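PDB 6IA5: phage-like element PBSX protein XepA from Bacillus subtilis, which is of unknown function, does not seem to take part in host cell lysis, and forms a pentamer. Local coordinates for residues Met211-Phe216 against Glu262-Thr267; His181-Ser186 against Gly268-Val273. All blocks are in the same frame, centred on the assembly; numbering follows the deposited sequence. Where two conformers were deposited one is given.

Interaction 1: Met211-Phe216 against Glu262-Thr267; sequences MSEVKF and EIISIT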
loop_
_atom_site.group_PDB
_atom_site.type_symbol
_atom_site.label_atom_id
_atom_site.label_comp_id
_atom_site.label_asym_id
_atom_site.label_seq_id
_atom_site.Cartn_x
_atom_site.Cartn_y
_atom_site.Cartn_z
ATOM N N MET E 211 -32.181 3.513 -48.901
ATOM C CA MET E 211 -33.286 3.728 -47.983
ATOM C C MET E 211 -33.027 2.821 -46.785
ATOM O O MET E 211 -32.606 1.681 -46.964
ATOM C CB MET E 211 -34.596 3.330 -48.681
ATOM C CG MET E 211 -35.711 2.954 -47.770
ATOM S SD MET E 211 -36.737 4.387 -47.538
ATOM C CE MET E 211 -37.173 4.153 -45.811
ATOM N N SER E 212 -33.211 3.367 -45.581
ATOM C CA SER E 212 -33.067 2.604 -44.351
ATOM C C SER E 212 -33.775 3.343 -43.221
ATOM O O SER E 212 -33.923 4.570 -43.258
ATOM C CB SER E 212 -31.633 2.309 -43.995
ATOM O OG SER E 212 -30.889 3.513 -43.895
ATOM N N GLU E 213 -34.254 2.569 -42.248
ATOM C CA GLU E 213 -34.778 3.139 -41.022
ATOM C C GLU E 213 -34.171 2.402 -39.828
ATOM O O GLU E 213 -34.244 1.173 -39.743
ATOM C CB GLU E 213 -36.303 3.084 -41.004
ATOM C CG GLU E 213 -36.870 3.688 -39.719
ATOM C CD GLU E 213 -38.354 4.015 -39.770
ATOM O OE1 GLU E 213 -39.086 3.170 -40.316
ATOM O OE2 GLU E 213 -38.775 5.118 -39.290
ATOM N N VAL E 214 -33.583 3.185 -38.911
ATOM C CA VAL E 214 -33.040 2.653 -37.670
ATOM C C VAL E 214 -33.893 3.162 -36.515
ATOM O O VAL E 214 -34.152 4.356 -36.424
ATOM C CB VAL E 214 -31.568 3.042 -37.481
ATOM C CG1 VAL E 214 -30.990 2.462 -36.189
ATOM C CG2 VAL E 214 -30.734 2.647 -38.691
ATOM N N LYS E 215 -34.303 2.240 -35.635
ATOM C CA LYS E 215 -35.090 2.575 -34.465
ATOM C C LYS E 215 -34.233 2.332 -33.233
ATOM O O LYS E 215 -33.551 1.312 -33.157
ATOM C CB LYS E 215 -36.361 1.726 -34.435
ATOM C CG LYS E 215 -37.415 2.140 -33.417
ATOM C CD LYS E 215 -38.768 1.500 -33.682
ATOM C CE LYS E 215 -39.956 2.203 -33.040
ATOM N NZ LYS E 215 -39.626 2.853 -31.750
ATOM N N PHE E 216 -34.275 3.281 -32.283
ATOM C CA PHE E 216 -33.403 3.266 -31.116
ATOM C C PHE E 216 -34.134 2.630 -29.934
ATOM O O PHE E 216 -35.223 3.072 -29.564
ATOM C CB PHE E 216 -32.987 4.696 -30.751
ATOM C CG PHE E 216 -32.492 5.554 -31.895
ATOM C CD1 PHE E 216 -31.776 5.005 -32.955
ATOM C CD2 PHE E 216 -32.710 6.930 -31.893
ATOM C CE1 PHE E 216 -31.292 5.811 -33.984
ATOM C CE2 PHE E 216 -32.229 7.732 -32.922
ATOM C CZ PHE E 216 -31.519 7.166 -33.962
ATOM N N GLU E 262 -32.099 -1.070 -34.092
ATOM C CA GLU E 262 -32.743 -2.023 -34.976
ATOM C C GLU E 262 -32.890 -1.419 -36.371
ATOM O O GLU E 262 -33.417 -0.310 -36.537
ATOM C CB GLU E 262 -34.109 -2.418 -34.404
ATOM C CG GLU E 262 -34.989 -3.180 -35.378
ATOM C CD GLU E 262 -36.303 -3.690 -34.796
ATOM O OE1 GLU E 262 -36.692 -3.249 -33.702
ATOM O OE2 GLU E 262 -36.930 -4.555 -35.411
ATOM N N ILE E 263 -32.449 -2.172 -37.389
ATOM C CA ILE E 263 -32.792 -1.796 -38.746
ATOM C C ILE E 263 -34.202 -2.308 -39.031
ATOM O O ILE E 263 -34.413 -3.515 -39.101
ATOM C CB ILE E 263 -31.742 -2.292 -39.758
ATOM C CG1 ILE E 263 -30.375 -1.662 -39.483
ATOM C CG2 ILE E 263 -32.206 -1.998 -41.175
ATOM C CD1 ILE E 263 -29.234 -2.276 -40.245
ATOM N N ILE E 264 -35.141 -1.362 -39.151
ATOM C CA ILE E 264 -36.559 -1.611 -39.357
ATOM C C ILE E 264 -36.761 -1.998 -40.819
ATOM O O ILE E 264 -37.544 -2.893 -41.137
ATOM C CB ILE E 264 -37.398 -0.365 -38.984
ATOM C CG1 ILE E 264 -37.385 -0.109 -37.478
ATOM C CG2 ILE E 264 -38.832 -0.474 -39.505
ATOM C CD1 ILE E 264 -37.944 -1.266 -36.659
ATOM N N SER E 265 -36.056 -1.286 -41.702
ATOM C CA SER E 265 -36.114 -1.556 -43.124
ATOM C C SER E 265 -34.843 -1.038 -43.786
ATOM O O SER E 265 -34.185 -0.136 -43.274
ATOM C CB SER E 265 -37.337 -0.955 -43.737
ATOM O OG SER E 265 -37.260 0.454 -43.666
ATOM N N ILE E 266 -34.524 -1.639 -44.936
ATOM C CA ILE E 266 -33.366 -1.285 -45.731
ATOM C C ILE E 266 -33.604 -1.766 -47.169
ATOM O O ILE E 266 -34.110 -2.875 -47.359
ATOM C CB ILE E 266 -32.110 -1.893 -45.089
ATOM C CG1 ILE E 266 -30.828 -1.583 -45.862
ATOM C CG2 ILE E 266 -32.270 -3.373 -44.837
ATOM C CD1 ILE E 266 -29.588 -2.012 -45.144
ATOM N N THR E 267 -33.284 -0.915 -48.157
ATOM C CA THR E 267 -33.202 -1.331 -49.546
ATOM C C THR E 267 -32.052 -0.597 -50.231
ATOM O O THR E 267 -31.693 0.536 -49.877
ATOM C CB THR E 267 -34.498 -1.051 -50.334
ATOM O OG1 THR E 267 -34.859 0.332 -50.269
ATOM C CG2 THR E 267 -35.672 -1.902 -49.909
HETATM O O HOH W 1 -39.051 1.739 -42.466
#
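Six backbone hydrogen bonds join M211-F216 to E262-T267 as antiparallel strands. M211 pairs with T267 through both its N and its O, and K215 pairs with E262 in the same way. The bond from K215 N to E262 O is 2.8 Å and nearly straight, with the donor in the carbonyl plane. Between these pairs the register slips by one residue, a beta bulge at I264. E213 N donates to S265 O at 2.9 Å, from above the carbonyl plane. E213 O instead takes I264 N at 2.8 Å, nearly along the C=O axis. The bulge puts I264 in a helix-like backbone conformation (psi -41°). S265 N is buried there and has no partner in the model.

The bulge also turns I264 toward the other strand. Its CG1 lies 3.7 Å from K215 CB, and its CG2 is 3.7 Å from E213 OE1. E213 CG is anti to the backbone N (chi1 -180°), so the extended chain runs alongside I264. A water donates to E213 OE1 at 2.6 Å and is hydrogen-bonded to S265 OG at 2.5 Å. It thus bridges the carboxylate of E213 and the hydroxyl of S265, whose residues pair across the strands. E262 OE1 accepts W217 NE1, and K215 makes a cation-pi contact with the same W217. On the other face, S212, V214 and I266 pack on L271. The pairing therefore rests on main-chain bonds. The bulge is accommodated at the cost of one unpaired amide, and the water probably helps to solvate the E213 carboxylate.

Interaction 2: His181-Ser186 against Gly268-Val273; sequences HENAES and GGTLSV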
loop_
_atom_site.group_PDB
_atom_site.type_symbol
_atom_site.label_atom_id
_atom_site.label_comp_id
_atom_site.label_asym_id
_atom_site.label_seq_id
_atom_site.Cartn_x
_atom_site.Cartn_y
_atom_site.Cartn_z
ATOM N N HIS E 181 -24.562 -3.423 -36.138
ATOM C CA HIS E 181 -24.715 -3.963 -37.476
ATOM C C HIS E 181 -23.446 -3.639 -38.257
ATOM O O HIS E 181 -22.879 -2.550 -38.133
ATOM C CB HIS E 181 -25.875 -3.301 -38.230
ATOM C CG HIS E 181 -27.227 -3.541 -37.648
ATOM N ND1 HIS E 181 -27.990 -4.647 -37.964
ATOM C CD2 HIS E 181 -27.963 -2.819 -36.775
ATOM C CE1 HIS E 181 -29.138 -4.606 -37.326
ATOM N NE2 HIS E 181 -29.148 -3.482 -36.587
ATOM N N GLU E 182 -23.015 -4.589 -39.092
ATOM C CA GLU E 182 -21.943 -4.339 -40.038
ATOM C C GLU E 182 -22.379 -4.808 -41.420
ATOM O O GLU E 182 -22.588 -5.999 -41.631
ATOM C CB GLU E 182 -20.714 -5.114 -39.587
ATOM C CG GLU E 182 -19.537 -4.980 -40.521
ATOM C CD GLU E 182 -18.241 -5.274 -39.806
ATOM O OE1 GLU E 182 -18.021 -6.418 -39.344
ATOM O OE2 GLU E 182 -17.494 -4.317 -39.652
ATOM N N ASN E 183 -22.550 -3.859 -42.342
ATOM C CA ASN E 183 -22.920 -4.168 -43.714
ATOM C C ASN E 183 -24.204 -4.996 -43.764
ATOM O O ASN E 183 -24.295 -5.959 -44.524
ATOM C CB ASN E 183 -21.777 -4.865 -44.450
ATOM C CG ASN E 183 -20.544 -4.001 -44.524
ATOM O OD1 ASN E 183 -20.636 -2.812 -44.804
ATOM N ND2 ASN E 183 -19.398 -4.596 -44.247
ATOM N N ALA E 184 -25.199 -4.616 -42.958
ATOM C CA ALA E 184 -26.468 -5.323 -42.944
ATOM C C ALA E 184 -27.154 -5.157 -44.296
ATOM O O ALA E 184 -27.123 -4.070 -44.875
ATOM C CB ALA E 184 -27.331 -4.810 -41.822
ATOM N N GLU E 185 -27.774 -6.244 -44.774
ATOM C CA GLU E 185 -28.432 -6.262 -46.072
ATOM C C GLU E 185 -29.941 -6.310 -45.885
ATOM O O GLU E 185 -30.688 -5.976 -46.804
ATOM C CB GLU E 185 -28.036 -7.501 -46.871
ATOM C CG GLU E 185 -26.579 -7.524 -47.270
ATOM C CD GLU E 185 -26.237 -8.805 -48.009
ATOM O OE1 GLU E 185 -27.100 -9.277 -48.776
ATOM O OE2 GLU E 185 -25.125 -9.340 -47.798
ATOM N N SER E 186 -30.382 -6.722 -44.693
ATOM C CA SER E 186 -31.803 -6.840 -44.426
ATOM C C SER E 186 -32.123 -6.469 -42.981
ATOM O O SER E 186 -31.237 -6.396 -42.135
ATOM C CB SER E 186 -32.283 -8.224 -44.754
ATOM O OG SER E 186 -33.695 -8.271 -44.697
ATOM N N GLY E 268 -31.487 -1.262 -51.249
ATOM C CA GLY E 268 -30.609 -0.613 -52.211
ATOM C C GLY E 268 -29.187 -0.436 -51.684
ATOM O O GLY E 268 -28.552 0.568 -51.952
ATOM N N GLY E 269 -28.683 -1.418 -50.939
ATOM C CA GLY E 269 -27.346 -1.311 -50.376
ATOM C C GLY E 269 -27.297 -1.860 -48.953
ATOM O O GLY E 269 -28.219 -2.539 -48.512
ATOM N N THR E 270 -26.206 -1.562 -48.249
ATOM C CA THR E 270 -26.021 -2.088 -46.907
ATOM C C THR E 270 -25.838 -0.927 -45.918
ATOM O O THR E 270 -25.641 0.233 -46.311
ATOM C CB THR E 270 -24.860 -3.086 -46.874
ATOM O OG1 THR E 270 -23.728 -2.324 -47.279
ATOM C CG2 THR E 270 -25.050 -4.276 -47.795
ATOM N N LEU E 271 -25.898 -1.261 -44.628
ATOM C CA LEU E 271 -25.810 -0.261 -43.571
ATOM C C LEU E 271 -25.014 -0.830 -42.403
ATOM O O LEU E 271 -25.240 -1.963 -41.997
ATOM C CB LEU E 271 -27.223 0.161 -43.148
ATOM C CG LEU E 271 -27.316 1.463 -42.345
ATOM C CD1 LEU E 271 -27.084 2.671 -43.248
ATOM C CD2 LEU E 271 -28.669 1.592 -41.663
ATOM N N SER E 272 -24.067 -0.038 -41.909
ATOM C CA SER E 272 -23.374 -0.340 -40.669
ATOM C C SER E 272 -23.882 0.599 -39.573
ATOM O O SER E 272 -24.193 1.759 -39.835
ATOM C CB SER E 272 -21.883 -0.202 -40.841
ATOM O OG SER E 272 -21.387 -1.167 -41.764
ATOM N N VAL E 273 -23.967 0.074 -38.351
ATOM C CA VAL E 273 -24.349 0.837 -37.174
ATOM C C VAL E 273 -23.393 0.453 -36.053
ATOM O O VAL E 273 -23.404 -0.682 -35.583
ATOM C CB VAL E 273 -25.816 0.595 -36.771
ATOM C CG1 VAL E 273 -26.185 1.491 -35.588
ATOM C CG2 VAL E 273 -26.788 0.825 -37.930
HETATM O O HOH W 2 -21.608 0.416 -43.993
#
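S272 OG is held by two hydrogen bonds. N183 N donates to it at 3.0 Å, and water 2 lies 2.7 Å from it. S272 OG is anti to the carbonyl carbon (chi1 -65°), which places it within reach of the N183 amide in 181-186. The same water reaches N183 OD1 only weakly.

Two further bonds flank this site on each side. A184 N donates to L271 O at 2.8 Å, from above the carbonyl plane, and L271 N returns a bond to A184 O in plane on a lone pair. H181 and V273 exchange N-H and C=O in the same manner, with V273 N 2.8 Å from H181 O. Their side chains run side by side, H181 CD2 being 4.0 Å from V273 CG2. T270 CG2 lies 3.6 Å from E185 CG, and T270 CA makes a CA-H...O contact with A184 O (3.0 Å). E182 points away from this strand and forms a salt bridge with K274.

N183 and A184 both face L271. N183 has a positive phi (55°), in the left-handed region. This is a G1 beta bulge, with asparagine in the first position, where the chain of 181-184 turns a corner beside strand 271-278.

In the fold
Interactions 1 and 2 lie 9 Å apart, centre to centre, in the same antiparallel sheet system at the C-terminal end of the chain. Strand 258-267 leads through the short turn G268-T270 into strand 271-278, so one continuous piece of chain supplies the second segment of both contacts. The contacts meet where the I263 and I266 side chains pack against 181-186: I263 CD1 lies 3.5 Å from both H181 CG and A184 CB, and I266 CD1 lies 3.2 Å from the backbone O of A184. Each contact has its own beta bulge. With the function unknown, neither contact can be tied to an active site. An acetate, probably from the crystallisation liquor, lies about 3 Å from the E213 side chain.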